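Epf (Streptococcus pyogenes, PDB 4ES8) is a cell surface adhesin that binds to cells through its N-terminal domain, which contains a carbohydrate-binding module. Local coordinates at residues A87-S92 with L190-E195; T91-P96 with K196-D201. All coordinates share one frame; numbering follows the deposited sequence.

Interaction 1 (A87-S92 with L190-E195). With ACT (acetate ion), chain E.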
loop_
_atom_site.group_PDB
_atom_site.type_symbol
_atom_site.label_atom_id
_atom_site.label_comp_id
_atom_site.label_asym_id
_atom_site.label_seq_id
_atom_site.Cartn_x
_atom_site.Cartn_y
_atom_site.Cartn_z
ATOM N N ALA A 87 -9.936 3.394 -21.046
ATOM C CA ALA A 87 -9.341 3.054 -22.339
ATOM C C ALA A 87 -10.427 2.752 -23.343
ATOM O O ALA A 87 -11.492 2.227 -22.973
ATOM C CB ALA A 87 -8.422 1.845 -22.206
ATOM N N ARG A 88 -10.150 3.070 -24.608
ATOM C CA ARG A 88 -11.036 2.804 -25.737
ATOM C C ARG A 88 -10.222 2.089 -26.783
ATOM O O ARG A 88 -9.147 2.580 -27.156
ATOM C CB ARG A 88 -11.636 4.098 -26.306
ATOM C CG ARG A 88 -12.294 3.902 -27.678
ATOM C CD ARG A 88 -13.091 5.122 -28.112
ATOM N NE ARG A 88 -14.253 5.303 -27.258
ATOM C CZ ARG A 88 -15.004 6.397 -27.251
ATOM N NH1 ARG A 88 -14.768 7.382 -28.117
ATOM N NH2 ARG A 88 -16.023 6.500 -26.413
ATOM N N TYR A 89 -10.694 0.929 -27.230
ATOM C CA TYR A 89 -10.045 0.160 -28.314
ATOM C C TYR A 89 -10.816 0.408 -29.617
ATOM O O TYR A 89 -12.049 0.263 -29.651
ATOM C CB TYR A 89 -10.006 -1.335 -27.992
ATOM C CG TYR A 89 -9.201 -1.657 -26.761
ATOM C CD1 TYR A 89 -9.774 -1.597 -25.491
ATOM C CD2 TYR A 89 -7.847 -1.978 -26.854
ATOM C CE1 TYR A 89 -9.028 -1.870 -24.344
ATOM C CE2 TYR A 89 -7.097 -2.267 -25.719
ATOM C CZ TYR A 89 -7.692 -2.214 -24.467
ATOM O OH TYR A 89 -6.952 -2.499 -23.349
ATOM N N LYS A 90 -10.111 0.848 -30.662
ATOM C CA LYS A 90 -10.733 1.151 -31.951
ATOM C C LYS A 90 -10.696 -0.050 -32.870
ATOM O O LYS A 90 -9.900 -0.959 -32.675
ATOM C CB LYS A 90 -10.013 2.348 -32.633
ATOM C CG LYS A 90 -9.881 3.597 -31.748
ATOM C CD LYS A 90 -11.206 4.314 -31.522
ATOM C CE LYS A 90 -11.710 5.004 -32.781
ATOM N NZ LYS A 90 -13.009 5.720 -32.541
ATOM N N THR A 91 -11.500 -0.018 -33.953
ATOM C CA THR A 91 -11.524 -1.115 -34.912
ATOM C C THR A 91 -10.159 -1.309 -35.607
ATOM O O THR A 91 -9.907 -2.400 -36.109
ATOM C CB THR A 91 -12.622 -0.908 -35.984
ATOM O OG1 THR A 91 -12.338 0.278 -36.709
ATOM C CG2 THR A 91 -14.013 -0.821 -35.396
ATOM N N SER A 92 -9.315 -0.258 -35.667
ATOM C CA SER A 92 -8.005 -0.376 -36.328
ATOM C C SER A 92 -6.971 -1.103 -35.444
ATOM O O SER A 92 -5.875 -1.412 -35.922
ATOM C CB SER A 92 -7.492 1.001 -36.724
ATOM O OG SER A 92 -7.380 1.841 -35.594
ATOM N N LEU A 190 -3.908 -1.120 -13.674
ATOM C CA LEU A 190 -5.252 -1.427 -14.206
ATOM C C LEU A 190 -5.092 -1.844 -15.654
ATOM O O LEU A 190 -4.819 -0.990 -16.515
ATOM C CB LEU A 190 -6.144 -0.192 -14.089
ATOM C CG LEU A 190 -6.409 0.239 -12.637
ATOM C CD1 LEU A 190 -6.963 1.634 -12.595
ATOM C CD2 LEU A 190 -7.349 -0.740 -11.919
ATOM N N LEU A 191 -5.159 -3.160 -15.919
ATOM C CA LEU A 191 -4.887 -3.683 -17.249
ATOM C C LEU A 191 -6.116 -4.162 -17.949
ATOM O O LEU A 191 -7.002 -4.755 -17.333
ATOM C CB LEU A 191 -3.874 -4.862 -17.199
ATOM C CG LEU A 191 -2.588 -4.595 -16.410
ATOM C CD1 LEU A 191 -2.682 -5.192 -15.018
ATOM C CD2 LEU A 191 -1.381 -5.191 -17.127
ATOM N N SER A 192 -6.155 -3.935 -19.269
ATOM C CA SER A 192 -7.252 -4.482 -20.077
ATOM C C SER A 192 -6.697 -4.947 -21.401
ATOM O O SER A 192 -5.583 -4.569 -21.783
ATOM C CB SER A 192 -8.369 -3.457 -20.272
ATOM O OG SER A 192 -7.929 -2.269 -20.909
ATOM N N LYS A 193 -7.455 -5.792 -22.100
ATOM C CA LYS A 193 -6.989 -6.241 -23.393
ATOM C C LYS A 193 -8.136 -6.691 -24.263
ATOM O O LYS A 193 -9.225 -6.991 -23.762
ATOM C CB LYS A 193 -5.929 -7.345 -23.247
ATOM C CG LYS A 193 -6.456 -8.725 -22.944
ATOM C CD LYS A 193 -5.335 -9.758 -23.161
ATOM C CE LYS A 193 -5.623 -11.102 -22.570
ATOM N NZ LYS A 193 -4.439 -12.000 -22.685
ATOM N N VAL A 194 -7.864 -6.731 -25.577
ATOM C CA VAL A 194 -8.765 -7.316 -26.571
ATOM C C VAL A 194 -8.014 -8.489 -27.185
ATOM O O VAL A 194 -6.810 -8.377 -27.437
ATOM C CB VAL A 194 -9.279 -6.302 -27.636
ATOM C CG1 VAL A 194 -10.216 -5.283 -26.988
ATOM C CG2 VAL A 194 -8.149 -5.590 -28.389
ATOM N N GLU A 195 -8.720 -9.598 -27.445
ATOM C CA GLU A 195 -8.146 -10.791 -28.082
ATOM C C GLU A 195 -8.414 -10.803 -29.560
ATOM O O GLU A 195 -7.699 -11.480 -30.296
ATOM C CB GLU A 195 -8.728 -12.084 -27.476
ATOM C CG GLU A 195 -8.429 -12.262 -26.005
ATOM C CD GLU A 195 -7.167 -13.020 -25.668
ATOM O OE1 GLU A 195 -6.241 -13.077 -26.512
ATOM O OE2 GLU A 195 -7.104 -13.557 -24.540
HETATM C C ACT E . -12.573 8.844 -30.748
HETATM O O ACT E . -12.113 9.184 -31.860
HETATM O OXT ACT E . -13.094 7.714 -30.585
HETATM C CH3 ACT E . -12.613 9.900 -29.655
#
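Y89 reaches from the end of strand 84-89 across to strand 186-194 and meets it at two places, S192 with its hydroxyl and V194 with its ring. The phenol OH gives a short hydrogen bond of 2.6 Å from Y89 OH to S192 OG, and the serine oxygen lies in the plane of the ring, beyond its edge. S192 has OG between its backbone N and carbonyl carbon (chi1 59°), which turns the hydroxyl toward the tyrosine. The carbonyl oxygen S192 O is also near, 2.9 Å from Y89 OH. Further back along the ring, one methyl of V194 sits over a face as a CH-pi contact: V194 CG1 is 4.0 Å from the centroid of the Y89 ring, offset toward the CG side of the rim, and V194 CG2 touches Y89 CD2 at 3.9 Å. The bonded hydroxyl and this methyl together probably fix the rotation of the ring.

From strand 97-105, V99 N is also hydrogen-bonded to Y89 OH, giving the buried hydroxyl a partner besides S192 OG; in the second shell, S98 OG is hydrogen-bonded to S192 O. I127 of strand 127-135 packs on both Y89 and S192. R88, and K90 just past strand 84-89, converge on one oxygen of an acetate ion, probably from the crystallisation liquor, with R88 NH1 3.0 Å and K90 NZ 2.8 Å from ACT OXT. R88 is also paired with D203 and K90 with D201.

Over 87-89 and 190-194 the strands run nearly parallel (9°), their axes 8.9 Å apart, and belong to different antiparallel sheets. Side chains meeting between two such layers are characteristic of a beta-sandwich, here in the N-terminal adhesin domain.

Interaction 2 (T91-P96 with K196-D201)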
loop_
_atom_site.group_PDB
_atom_site.type_symbol
_atom_site.label_atom_id
_atom_site.label_comp_id
_atom_site.label_asym_id
_atom_site.label_seq_id
_atom_site.Cartn_x
_atom_site.Cartn_y
_atom_site.Cartn_z
ATOM N N THR A 91 -11.500 -0.018 -33.953
ATOM C CA THR A 91 -11.524 -1.115 -34.912
ATOM C C THR A 91 -10.159 -1.309 -35.607
ATOM O O THR A 91 -9.907 -2.400 -36.109
ATOM C CB THR A 91 -12.622 -0.908 -35.984
ATOM O OG1 THR A 91 -12.338 0.278 -36.709
ATOM C CG2 THR A 91 -14.013 -0.821 -35.396
ATOM N N SER A 92 -9.315 -0.258 -35.667
ATOM C CA SER A 92 -8.005 -0.376 -36.328
ATOM C C SER A 92 -6.971 -1.103 -35.444
ATOM O O SER A 92 -5.875 -1.412 -35.922
ATOM C CB SER A 92 -7.492 1.001 -36.724
ATOM O OG SER A 92 -7.380 1.841 -35.594
ATOM N N THR A 93 -7.309 -1.383 -34.156
ATOM C CA THR A 93 -6.423 -2.114 -33.240
ATOM C C THR A 93 -6.003 -3.442 -33.845
ATOM O O THR A 93 -6.849 -4.152 -34.389
ATOM C CB THR A 93 -7.187 -2.409 -31.914
ATOM O OG1 THR A 93 -7.514 -1.186 -31.257
ATOM C CG2 THR A 93 -6.385 -3.274 -30.936
ATOM N N THR A 94 -4.710 -3.798 -33.725
ATOM C CA THR A 94 -4.231 -5.114 -34.114
ATOM C C THR A 94 -4.271 -5.973 -32.876
ATOM O O THR A 94 -3.522 -5.719 -31.932
ATOM C CB THR A 94 -2.824 -5.055 -34.731
ATOM O OG1 THR A 94 -2.859 -4.222 -35.892
ATOM C CG2 THR A 94 -2.275 -6.463 -35.086
ATOM N N ALA A 95 -5.121 -6.986 -32.874
ATOM C CA ALA A 95 -5.280 -7.825 -31.706
ATOM C C ALA A 95 -4.409 -9.075 -31.764
ATOM O O ALA A 95 -4.122 -9.550 -32.872
ATOM C CB ALA A 95 -6.749 -8.210 -31.551
ATOM N N PRO A 96 -4.015 -9.658 -30.606
ATOM C CA PRO A 96 -4.267 -9.163 -29.235
ATOM C C PRO A 96 -3.479 -7.888 -28.936
ATOM O O PRO A 96 -2.394 -7.659 -29.488
ATOM C CB PRO A 96 -3.822 -10.326 -28.322
ATOM C CG PRO A 96 -3.482 -11.485 -29.247
ATOM C CD PRO A 96 -3.193 -10.884 -30.591
ATOM N N LYS A 196 -9.492 -10.130 -30.001
ATOM C CA LYS A 196 -9.819 -10.110 -31.413
ATOM C C LYS A 196 -10.065 -8.671 -31.834
ATOM O O LYS A 196 -10.289 -7.801 -30.992
ATOM C CB LYS A 196 -10.979 -11.059 -31.760
ATOM C CG LYS A 196 -12.338 -10.700 -31.222
ATOM C CD LYS A 196 -13.384 -11.610 -31.869
ATOM C CE LYS A 196 -14.626 -11.721 -31.030
ATOM N NZ LYS A 196 -15.487 -12.861 -31.444
ATOM N N LYS A 197 -9.941 -8.409 -33.128
ATOM C CA LYS A 197 -10.102 -7.075 -33.662
ATOM C C LYS A 197 -11.504 -6.526 -33.328
ATOM O O LYS A 197 -12.506 -7.176 -33.638
ATOM C CB LYS A 197 -9.863 -7.094 -35.173
ATOM C CG LYS A 197 -9.526 -5.737 -35.742
ATOM C CD LYS A 197 -8.830 -5.855 -37.121
ATOM C CE LYS A 197 -7.961 -4.657 -37.431
ATOM N NZ LYS A 197 -6.513 -4.992 -37.323
ATOM N N PRO A 198 -11.584 -5.352 -32.690
ATOM C CA PRO A 198 -12.913 -4.749 -32.414
ATOM C C PRO A 198 -13.699 -4.445 -33.687
ATOM O O PRO A 198 -13.131 -4.120 -34.742
ATOM C CB PRO A 198 -12.556 -3.424 -31.724
ATOM C CG PRO A 198 -11.179 -3.677 -31.122
ATOM C CD PRO A 198 -10.492 -4.467 -32.219
ATOM N N GLN A 199 -15.035 -4.497 -33.564
ATOM C CA GLN A 199 -15.942 -4.149 -34.660
ATOM C C GLN A 199 -16.631 -2.803 -34.375
ATOM O O GLN A 199 -17.395 -2.283 -35.203
ATOM C CB GLN A 199 -16.968 -5.263 -34.875
ATOM C CG GLN A 199 -16.328 -6.568 -35.370
ATOM C CD GLN A 199 -15.863 -6.488 -36.811
ATOM O OE1 GLN A 199 -16.380 -5.712 -37.624
ATOM N NE2 GLN A 199 -14.916 -7.346 -37.180
ATOM N N GLY A 200 -16.320 -2.222 -33.210
ATOM C CA GLY A 200 -16.755 -0.880 -32.828
ATOM C C GLY A 200 -15.918 -0.402 -31.658
ATOM O O GLY A 200 -15.083 -1.160 -31.162
ATOM N N ASP A 201 -16.127 0.841 -31.208
ATOM C CA ASP A 201 -15.388 1.358 -30.046
ATOM C C ASP A 201 -15.665 0.501 -28.825
ATOM O O ASP A 201 -16.835 0.280 -28.488
ATOM C CB ASP A 201 -15.791 2.802 -29.730
ATOM C CG ASP A 201 -15.377 3.833 -30.747
ATOM O OD1 ASP A 201 -14.497 3.524 -31.585
ATOM O OD2 ASP A 201 -15.920 4.953 -30.692
HETATM O O HOH W 1 -13.575 2.068 -33.720
HETATM O O HOH W 2 -11.936 -4.406 -37.282
#
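K197 lays its chain across the backbone of the loop 91-96, while T91, T93 and A95 set their carbon atoms against the backbone or ring of the loop 196-201. The lysine leaves with CG anti to its backbone N (chi1 -160°) and stays extended until the last bond, where chi4 of 107° turns the amine to T93. K197 NZ donates to T93 O at 3.1 Å, approaching from above the carbonyl plane, 47° out of it. On the way its methylene carbons run past T91 O and T93 O, which lie on the same side of K197 CE, 3.3 Å from each.

P198 presents its ring to the same loop: P198 CD packs at 3.9 Å on T93 CB, and the threonine hydroxyl is engaged by the backbone oxygen of K90. T91 meets the proline at its backbone, where T91 CA makes a CA-H...O contact with P198 O, and its methyl CG2 lies against the peptide joining Q199 to G200, 3.4 Å from Q199 C. At the other end of the loop, A95 CB points at the start of the opposing segment and rests 3.4 Å from K196 C.

Two waters complete the join. One accepts from T91 N and donates to D201 OD1, whose other partner is K90 NZ; the second donates to both T91 O and P198 O.

Across this surface contact the polar links are one lysine-to-carbonyl bond and two water bridges, with no direct backbone hydrogen bond between the loops. Within the contact the lysine amine is met by a neutral carbonyl, not by an acid, and the loops are joined by carbon packing and bridging water as well as by that one direct bond.

From the N terminus, the chain runs along strand 84-89 into the loop 91-96, and T91 and S92 are shared by the two contacts, though they touch the partner segment only in interaction 2. It then passes through strands 97-105 to 172-180 before strand 186-194 returns to close interaction 1; the loop 196-201 follows at once and closes interaction 2. The closures therefore come in the order they opened and cross instead of nesting, about 8 Å apart between centres. Interaction 1 ties the two sheets face to face, whereas interaction 2 joins the loops at the same end of the sandwich. They touch directly through K90 NZ, 2.8 Å from D201 OD1 in a salt bridge.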